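PDB 2EHH: 4-hydroxy-tetrahydrodipicolinate synthase from Aquifex aeolicus, which probably catalyses the condensation of pyruvate with aspartate-beta-semialdehyde to 4-hydroxy-tetrahydrodipicolinate, a step of lysine biosynthesis by the diaminopimelate pathway. Local coordinates for residues A[226-229]-A[230-233]. Residues are numbered along the deposited sequence; the frame is centred on the assembly and turned at random.
Sequences FRRA and REIH
Arg228 and Glu231 form an i to i+3 salt bridge on a solvent-facing part of helix 226-242, a worked example of how side chains one turn apart can pair along a helix. The bond runs from Arg228 NH1 to Glu231 OE2 over 3.0 Å. The carboxylate meets the guanidinium at its edge, but the two planes stand 70° apart, so this is a single-point contact and not the coplanar, two-pronged kind. A bend at chi2 (57°) turns the arginine chain along the helix axis, which carries its end forward to the next turn. There Ile232 lies against one face of the guanidinium: CG1 sits 3.8 Å above the plane, over its centre, and CD1 comes within 3.6 Å of Arg228 NE. The flat group is thus touched by hydrocarbon on a face and by charge at an edge.

Arg230 folds the other way, back toward the start of the helix. With chi3 at -67° its guanidinium comes to lie alongside the first residues, one face over Phe226 O and Arg227 CA, the latter 3.5 Å from NH2. Phe226 O accepts its hydrogen bond from the backbone N of Arg230 (2.9 Å), and NH1 of Arg230 is bonded instead to Ala196 O of the second subunit.

Beneath these side chains, four successive i to i+4 backbone hydrogen bonds, ending with His233 N to Ala229 O at 2.8 Å, make up the regular alpha-helical ladder. Asp225 OD1 accepts a hydrogen bond from Arg228 N at the helix start. On the periphery of the TIM barrel, Ile232 packs on helix 211-223, Phe226 and Ala229 on Leu192 of helix 191-196, while His233 NE2 is hydrogen-bonded to Ser171 OG of the second subunit, and the Phe226 ring meets Phe226 of that subunit edge-to-face.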
loop_
_atom_site.group_PDB
_atom_site.type_symbol
_atom_site.label_atom_id
_atom_site.label_comp_id
_atom_site.label_asym_id
_atom_site.label_seq_id
_atom_site.Cartn_x
_atom_site.Cartn_y
_atom_site.Cartn_z
ATOM N N PHE A 226 -20.786 -11.552 -23.345
ATOM C CA PHE A 226 -20.165 -10.400 -22.711
ATOM C C PHE A 226 -20.376 -9.084 -23.436
ATOM O O PHE A 226 -20.066 -8.025 -22.898
ATOM C CB PHE A 226 -18.687 -10.689 -22.448
ATOM C CG PHE A 226 -18.476 -11.609 -21.279
ATOM C CD1 PHE A 226 -18.485 -11.111 -19.977
ATOM C CD2 PHE A 226 -18.374 -12.985 -21.467
ATOM C CE1 PHE A 226 -18.402 -11.968 -18.879
ATOM C CE2 PHE A 226 -18.291 -13.853 -20.377
ATOM C CZ PHE A 226 -18.307 -13.340 -19.078
ATOM N N ARG A 227 -20.916 -9.138 -24.650
ATOM C CA ARG A 227 -21.212 -7.905 -25.370
ATOM C C ARG A 227 -22.403 -7.309 -24.625
ATOM O O ARG A 227 -22.468 -6.108 -24.376
ATOM C CB ARG A 227 -21.619 -8.185 -26.818
ATOM C CG ARG A 227 -22.275 -6.985 -27.497
ATOM C CD ARG A 227 -22.863 -7.349 -28.854
ATOM N NE ARG A 227 -21.830 -7.611 -29.850
ATOM C CZ ARG A 227 -20.991 -6.690 -30.317
ATOM N NH1 ARG A 227 -21.063 -5.439 -29.877
ATOM N NH2 ARG A 227 -20.084 -7.017 -31.229
ATOM N N ARG A 228 -23.351 -8.172 -24.276
ATOM C CA ARG A 228 -24.535 -7.742 -23.547
ATOM C C ARG A 228 -24.145 -7.415 -22.105
ATOM O O ARG A 228 -24.664 -6.471 -21.515
ATOM C CB ARG A 228 -25.598 -8.844 -23.575
ATOM C CG ARG A 228 -26.824 -8.568 -22.713
ATOM C CD ARG A 228 -27.518 -7.263 -23.084
ATOM N NE ARG A 228 -28.725 -7.063 -22.282
ATOM C CZ ARG A 228 -29.352 -5.899 -22.142
ATOM N NH1 ARG A 228 -28.892 -4.815 -22.753
ATOM N NH2 ARG A 228 -30.433 -5.815 -21.378
ATOM N N ALA A 229 -23.230 -8.200 -21.545
ATOM C CA ALA A 229 -22.768 -7.975 -20.179
ATOM C C ALA A 229 -22.146 -6.582 -20.076
ATOM O O ALA A 229 -22.445 -5.824 -19.154
ATOM C CB ALA A 229 -21.754 -9.043 -19.785
ATOM N N ARG A 230 -21.283 -6.246 -21.028
ATOM C CA ARG A 230 -20.647 -4.932 -21.039
ATOM C C ARG A 230 -21.693 -3.828 -21.151
ATOM O O ARG A 230 -21.554 -2.765 -20.551
ATOM C CB ARG A 230 -19.666 -4.802 -22.214
ATOM C CG ARG A 230 -18.327 -5.498 -22.017
ATOM C CD ARG A 230 -17.322 -5.062 -23.091
ATOM N NE ARG A 230 -17.697 -5.526 -24.427
ATOM C CZ ARG A 230 -17.532 -6.771 -24.868
ATOM N NH1 ARG A 230 -16.988 -7.699 -24.086
ATOM N NH2 ARG A 230 -17.921 -7.095 -26.096
ATOM N N GLU A 231 -22.739 -4.074 -21.934
ATOM C CA GLU A 231 -23.781 -3.075 -22.110
ATOM C C GLU A 231 -24.431 -2.743 -20.770
ATOM O O GLU A 231 -24.637 -1.578 -20.437
ATOM C CB GLU A 231 -24.845 -3.587 -23.081
ATOM C CG GLU A 231 -25.657 -2.494 -23.730
ATOM C CD GLU A 231 -26.815 -3.045 -24.541
ATOM O OE1 GLU A 231 -26.610 -4.041 -25.271
ATOM O OE2 GLU A 231 -27.926 -2.478 -24.446
ATOM N N ILE A 232 -24.753 -3.778 -20.007
ATOM C CA ILE A 232 -25.388 -3.603 -18.712
ATOM C C ILE A 232 -24.407 -3.046 -17.689
ATOM O O ILE A 232 -24.756 -2.168 -16.900
ATOM C CB ILE A 232 -25.949 -4.938 -18.200
ATOM C CG1 ILE A 232 -26.950 -5.492 -19.221
ATOM C CG2 ILE A 232 -26.624 -4.737 -16.850
ATOM C CD1 ILE A 232 -27.389 -6.912 -18.935
ATOM N N HIS A 233 -23.187 -3.570 -17.709
ATOM C CA HIS A 233 -22.124 -3.132 -16.803
ATOM C C HIS A 233 -21.893 -1.624 -16.924
ATOM O O HIS A 233 -21.915 -0.904 -15.930
ATOM C CB HIS A 233 -20.833 -3.891 -17.138
ATOM C CG HIS A 233 -19.611 -3.366 -16.449
ATOM N ND1 HIS A 233 -19.275 -3.706 -15.155
ATOM C CD2 HIS A 233 -18.630 -2.540 -16.888
ATOM C CE1 HIS A 233 -18.138 -3.113 -14.828
ATOM N NE2 HIS A 233 -17.728 -2.401 -15.861
#